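Local coordinates for protein coclaurine N-methyltransferase (Coptis japonica, PDB 6GKV) that probably transfers a methyl group from S-adenosyl-L-methionine to the ring nitrogen of coclaurine and related tetrahydroisoquinolines in plant alkaloid biosynthesis, at residues A[30-35]-A[334-339]; A[304-309]-A[317-322]. One frame throughout, in Å; residues are numbered along the deposited sequence.

Interaction 1: residues A[30-35]-A[334-339]; sequences RELARR and FGYNNG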
# COMPACT_ATOMS: atom_id res chain seq x y z
N ARG A 30 -14.06 -19.03 14.99
CA ARG A 30 -15.35 -18.79 14.35
C ARG A 30 -15.57 -17.30 14.18
O ARG A 30 -16.16 -16.87 13.19
CB ARG A 30 -16.50 -19.38 15.17
CG ARG A 30 -16.53 -20.88 15.24
CD ARG A 30 -17.84 -21.32 15.91
NE ARG A 30 -17.84 -22.76 16.18
CZ ARG A 30 -18.57 -23.36 17.11
NH1 ARG A 30 -19.39 -22.65 17.89
NH2 ARG A 30 -18.48 -24.67 17.26
N GLU A 31 -15.11 -16.53 15.16
CA GLU A 31 -15.23 -15.07 15.10
C GLU A 31 -14.23 -14.51 14.09
O GLU A 31 -14.59 -13.65 13.28
CB GLU A 31 -15.01 -14.43 16.48
CG GLU A 31 -16.14 -14.66 17.45
CD GLU A 31 -17.50 -14.32 16.84
OE1 GLU A 31 -17.68 -13.18 16.38
OE2 GLU A 31 -18.38 -15.21 16.83
N LEU A 32 -13.00 -14.99 14.17
CA LEU A 32 -11.97 -14.66 13.20
C LEU A 32 -12.49 -14.84 11.78
O LEU A 32 -12.52 -13.89 11.01
CB LEU A 32 -10.74 -15.54 13.42
CG LEU A 32 -9.95 -15.23 14.68
CD1 LEU A 32 -8.64 -16.00 14.65
CD2 LEU A 32 -9.70 -13.73 14.78
N ALA A 33 -12.92 -16.05 11.46
CA ALA A 33 -13.56 -16.35 10.18
C ALA A 33 -14.54 -15.26 9.80
O ALA A 33 -14.51 -14.75 8.69
CB ALA A 33 -14.27 -17.69 10.24
N ARG A 34 -15.38 -14.87 10.75
CA ARG A 34 -16.39 -13.86 10.48
C ARG A 34 -15.81 -12.45 10.28
O ARG A 34 -16.44 -11.63 9.60
CB ARG A 34 -17.41 -13.81 11.61
CG ARG A 34 -18.35 -15.02 11.72
CD ARG A 34 -19.28 -14.86 12.94
NE ARG A 34 -20.20 -13.73 12.76
CZ ARG A 34 -20.34 -12.72 13.61
NH1 ARG A 34 -19.64 -12.66 14.74
NH2 ARG A 34 -21.20 -11.75 13.32
N ARG A 35 -14.66 -12.16 10.87
CA ARG A 35 -14.03 -10.85 10.69
C ARG A 35 -13.41 -10.79 9.29
O ARG A 35 -13.54 -9.79 8.58
CB ARG A 35 -12.97 -10.57 11.76
CG ARG A 35 -12.33 -9.17 11.64
CD ARG A 35 -12.81 -8.30 12.77
NE ARG A 35 -13.52 -7.12 12.32
CZ ARG A 35 -14.26 -6.36 13.10
NH1 ARG A 35 -14.87 -5.29 12.60
NH2 ARG A 35 -14.38 -6.66 14.39
N PHE A 334 -3.23 -14.45 15.20
CA PHE A 334 -2.05 -14.32 14.39
C PHE A 334 -1.62 -15.61 13.71
O PHE A 334 -1.02 -15.57 12.66
CB PHE A 334 -0.93 -13.75 15.25
CG PHE A 334 -1.15 -12.32 15.55
CD1 PHE A 334 -1.91 -11.93 16.66
CD2 PHE A 334 -0.70 -11.34 14.67
CE1 PHE A 334 -2.17 -10.60 16.92
CE2 PHE A 334 -0.96 -10.00 14.92
CZ PHE A 334 -1.68 -9.63 16.04
N GLY A 335 -1.95 -16.76 14.30
CA GLY A 335 -1.62 -18.03 13.67
C GLY A 335 -2.65 -18.47 12.65
O GLY A 335 -2.44 -19.46 11.96
N TYR A 336 -3.75 -17.72 12.53
CA TYR A 336 -4.82 -18.06 11.59
C TYR A 336 -4.30 -18.24 10.17
O TYR A 336 -3.39 -17.49 9.72
CB TYR A 336 -5.92 -16.98 11.61
CG TYR A 336 -7.26 -17.48 11.08
CD1 TYR A 336 -8.11 -18.21 11.90
CD2 TYR A 336 -7.67 -17.22 9.77
CE1 TYR A 336 -9.31 -18.67 11.44
CE2 TYR A 336 -8.90 -17.68 9.30
CZ TYR A 336 -9.71 -18.41 10.15
OH TYR A 336 -10.93 -18.87 9.71
N ASN A 337 -4.86 -19.22 9.46
CA ASN A 337 -4.43 -19.57 8.08
C ASN A 337 -2.93 -19.57 7.87
O ASN A 337 -2.44 -18.88 6.99
CB ASN A 337 -5.03 -18.61 7.05
CG ASN A 337 -6.50 -18.85 6.83
OD1 ASN A 337 -7.02 -19.94 7.11
ND2 ASN A 337 -7.18 -17.83 6.32
N ASN A 338 -2.23 -20.30 8.72
CA ASN A 338 -0.77 -20.39 8.68
C ASN A 338 -0.07 -19.03 8.78
O ASN A 338 1.05 -18.88 8.32
CB ASN A 338 -0.34 -21.11 7.40
CG ASN A 338 1.10 -21.63 7.46
OD1 ASN A 338 1.63 -21.88 8.53
ND2 ASN A 338 1.74 -21.76 6.29
N GLY A 339 -0.71 -18.05 9.43
CA GLY A 339 -0.05 -16.78 9.71
C GLY A 339 -0.03 -15.76 8.57
O GLY A 339 0.71 -14.76 8.63

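Interaction 2: residues A[304-309]-A[317-322]; sequences PMFETL and VKLINY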
# COMPACT_ATOMS: atom_id res chain seq x y z
N PRO A 304 -0.99 -17.19 44.24
CA PRO A 304 -0.85 -16.34 45.42
C PRO A 304 -0.53 -14.88 45.08
O PRO A 304 -0.90 -13.98 45.83
CB PRO A 304 0.31 -16.99 46.19
CG PRO A 304 0.24 -18.42 45.81
CD PRO A 304 -0.11 -18.38 44.35
N MET A 305 0.15 -14.66 43.97
CA MET A 305 0.48 -13.30 43.57
C MET A 305 -0.78 -12.50 43.21
O MET A 305 -0.88 -11.31 43.53
CB MET A 305 1.45 -13.32 42.41
CG MET A 305 1.75 -11.96 41.84
SD MET A 305 2.76 -12.14 40.37
CE MET A 305 4.23 -12.94 41.03
N PHE A 306 -1.72 -13.16 42.54
CA PHE A 306 -2.96 -12.52 42.10
C PHE A 306 -3.95 -12.37 43.26
O PHE A 306 -4.73 -11.41 43.30
CB PHE A 306 -3.60 -13.32 40.95
CG PHE A 306 -2.99 -13.03 39.59
CD1 PHE A 306 -1.81 -12.32 39.47
CD2 PHE A 306 -3.64 -13.45 38.42
CE1 PHE A 306 -1.26 -12.05 38.21
CE2 PHE A 306 -3.10 -13.18 37.17
CZ PHE A 306 -1.91 -12.48 37.06
N GLU A 307 -3.91 -13.32 44.19
CA GLU A 307 -4.68 -13.18 45.43
C GLU A 307 -4.19 -11.96 46.21
O GLU A 307 -4.99 -11.14 46.66
CB GLU A 307 -4.58 -14.46 46.28
CG GLU A 307 -5.60 -15.56 45.91
CD GLU A 307 -5.19 -16.96 46.39
OE1 GLU A 307 -4.20 -17.09 47.14
OE2 GLU A 307 -5.87 -17.95 46.00
N THR A 308 -2.87 -11.81 46.35
CA THR A 308 -2.29 -10.70 47.10
C THR A 308 -2.59 -9.35 46.47
O THR A 308 -2.82 -8.36 47.18
CB THR A 308 -0.75 -10.86 47.26
OG1 THR A 308 -0.46 -12.08 47.94
CG2 THR A 308 -0.17 -9.69 48.07
N LEU A 309 -2.61 -9.31 45.14
CA LEU A 309 -2.83 -8.08 44.40
C LEU A 309 -4.31 -7.72 44.34
O LEU A 309 -4.68 -6.55 44.47
CB LEU A 309 -2.28 -8.21 42.98
CG LEU A 309 -2.51 -6.96 42.13
CD1 LEU A 309 -1.86 -5.75 42.79
CD2 LEU A 309 -1.97 -7.17 40.73
N VAL A 317 -8.86 -15.64 40.17
CA VAL A 317 -9.29 -16.51 39.08
C VAL A 317 -9.62 -15.73 37.81
O VAL A 317 -9.13 -16.06 36.73
CB VAL A 317 -10.51 -17.34 39.49
CG1 VAL A 317 -11.09 -18.07 38.28
CG2 VAL A 317 -10.13 -18.31 40.58
N LYS A 318 -10.47 -14.71 37.91
CA LYS A 318 -10.85 -13.94 36.73
C LYS A 318 -9.60 -13.36 36.06
O LYS A 318 -9.52 -13.31 34.83
CB LYS A 318 -11.83 -12.82 37.08
CG LYS A 318 -13.25 -13.31 37.47
CD LYS A 318 -14.21 -12.12 37.74
CE LYS A 318 -15.62 -12.57 38.09
NZ LYS A 318 -16.00 -12.38 39.54
N LEU A 319 -8.63 -12.96 36.87
CA LEU A 319 -7.46 -12.28 36.34
C LEU A 319 -6.53 -13.22 35.59
O LEU A 319 -5.98 -12.87 34.54
CB LEU A 319 -6.71 -11.58 37.46
CG LEU A 319 -5.58 -10.65 37.04
CD1 LEU A 319 -6.05 -9.66 35.97
CD2 LEU A 319 -5.07 -9.93 38.27
N ILE A 320 -6.33 -14.43 36.12
CA ILE A 320 -5.46 -15.38 35.45
C ILE A 320 -6.11 -15.83 34.12
O ILE A 320 -5.43 -16.01 33.11
CB ILE A 320 -5.14 -16.59 36.36
CG1 ILE A 320 -4.41 -17.69 35.59
CG2 ILE A 320 -6.39 -17.18 36.92
CD1 ILE A 320 -2.99 -17.33 35.22
N ASN A 321 -7.43 -15.98 34.10
CA ASN A 321 -8.10 -16.37 32.87
C ASN A 321 -8.18 -15.20 31.90
O ASN A 321 -8.42 -15.38 30.69
CB ASN A 321 -9.49 -16.92 33.18
CG ASN A 321 -9.42 -18.30 33.79
OD1 ASN A 321 -8.73 -19.17 33.26
ND2 ASN A 321 -10.12 -18.50 34.91
N TYR A 322 -8.00 -13.99 32.43
CA TYR A 322 -7.89 -12.83 31.57
C TYR A 322 -6.63 -13.00 30.73
O TYR A 322 -6.64 -12.82 29.52
CB TYR A 322 -7.80 -11.51 32.35
CG TYR A 322 -7.38 -10.41 31.40
CD1 TYR A 322 -8.32 -9.77 30.60
CD2 TYR A 322 -6.04 -10.04 31.26
CE1 TYR A 322 -7.95 -8.80 29.69
CE2 TYR A 322 -5.66 -9.06 30.33
CZ TYR A 322 -6.63 -8.44 29.57
OH TYR A 322 -6.30 -7.47 28.67

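Interaction 1: residues A[30-35]-A[334-339]
L32 and Y336 make the apolar part of this contact, and it is the larger part. L32 CB lies over one face of the tyrosine ring, 4.0 Å from Y336 CE1, while the leucine's methyl CD1 reaches the corner of the ring, 3.6 Å from Y336 CD1. The two side chains run past each other in opposite directions, each reaching toward the other backbone. Y336 can do this because its CG is anti to the backbone N (chi1 -159°), which extends the ring from the C-terminal end of helix 313-335 across to helix 21-39. The backbones stay well apart, with the CA atoms of L32 and Y336 8.1 Å from each other, and the two side chains fill the interval.

At the far end of the ring the phenol meets A33. The hydroxyl rests against the alanine methyl, Y336 OH to A33 CB being 3.6 Å, in a van der Waals contact. W342 of strand 342-350 touches both L32 and Y336, and L36 adds a further apolar surface to the tyrosine from the next turn of helix 21-39.

Charged groups occupy another side of the same helix. R34 NH1 pairs with E31 OE1 at 2.6 Å in a salt bridge whose hydrogen-bond geometry is weak and bent, and R34 NH2 has a second carboxylate partner in D241.

Beyond Y336 the chain turns sharply, with G339 N bonded to Y336 O at 2.8 Å; at the backbone angles of G339 a CB would be jammed against the carbonyl O of N338, which calls for glycine. F334, two residues before Y336, lines the N-methylheliamine pocket, but the contact itself lies outside it. The contact therefore joins helix 21-39 to the connection between helix 313-335 and strand 342-350 of the methyltransferase sheet.

Interaction 2: residues A[304-309]-A[317-322]
F306 projects from helix 299-309 onto L319 and I320 of helix 313-335. L319 comes down on one face of the phenyl ring in a CH-pi contact: its methyl CD2 stands 3.8 Å from the ring centroid, only 12° off the ring normal. The branch carbon is nearer still to the rim of that face, with L319 CG 3.5 Å from F306 CE2. The two side chains cross at about a right angle. In the leucine, CG lies anti to the backbone N (chi1 -171°), which carries the branched end out over the ring.

I320 meets the same ring from its edge. Its backbone N lies near the ring plane, 3.6 Å from F306 CE2, and its CB is 4.0 Å from F306 CD2. Thus the phenyl group is inserted against the helix backbone itself, with a leucine across its face and an isoleucine along its border, and this fits the close approach of the helices there: the CA atoms of F306 and L319 are 7.3 Å apart.

The next shell belongs to the same helical region. A316 and W323 of helix 313-335 also touch F306, and the ring of F81 from helix 79-85 meets it with the planes inclined at about 55°. I320 packs in addition on L299 and I302, earlier in helix 299-309.

Farther out, at the outer side of helix 299-309, T308 OG1 donates to P304 O at 2.9 Å. That carbonyl also accepts from T308 N, the two donors arriving from opposite faces of its plane, so two bonds grip it just after the kink at P304, whose N has no hydrogen to give to the turn before. Two consecutive helices, joined by a short connection, thus meet nearly at right angles, as in a helical corner, around an aromatic side chain with a leucine over its face and an isoleucine at its edge.

Helix 313-335 is common to both contacts. Interaction 2 uses its beginning, where the chain has just come from helix 299-309, and interaction 1 uses its C-terminal end and the residues leading toward strand 342-350. Their centres are 29 Å apart and they do not touch, the nearest atoms being about 13 Å from each other. Along the sequence, segments 304-309 and 317-322 both fall between 30-35 and 334-339, so a local helix-to-helix corner lies within a much longer closure that brings helix 21-39, near the N-terminus, to the chain's last helix. Between the two contacts, helix 313-335 contributes F326, G330 and M333 to the N-methylheliamine pocket, with F334 near its end.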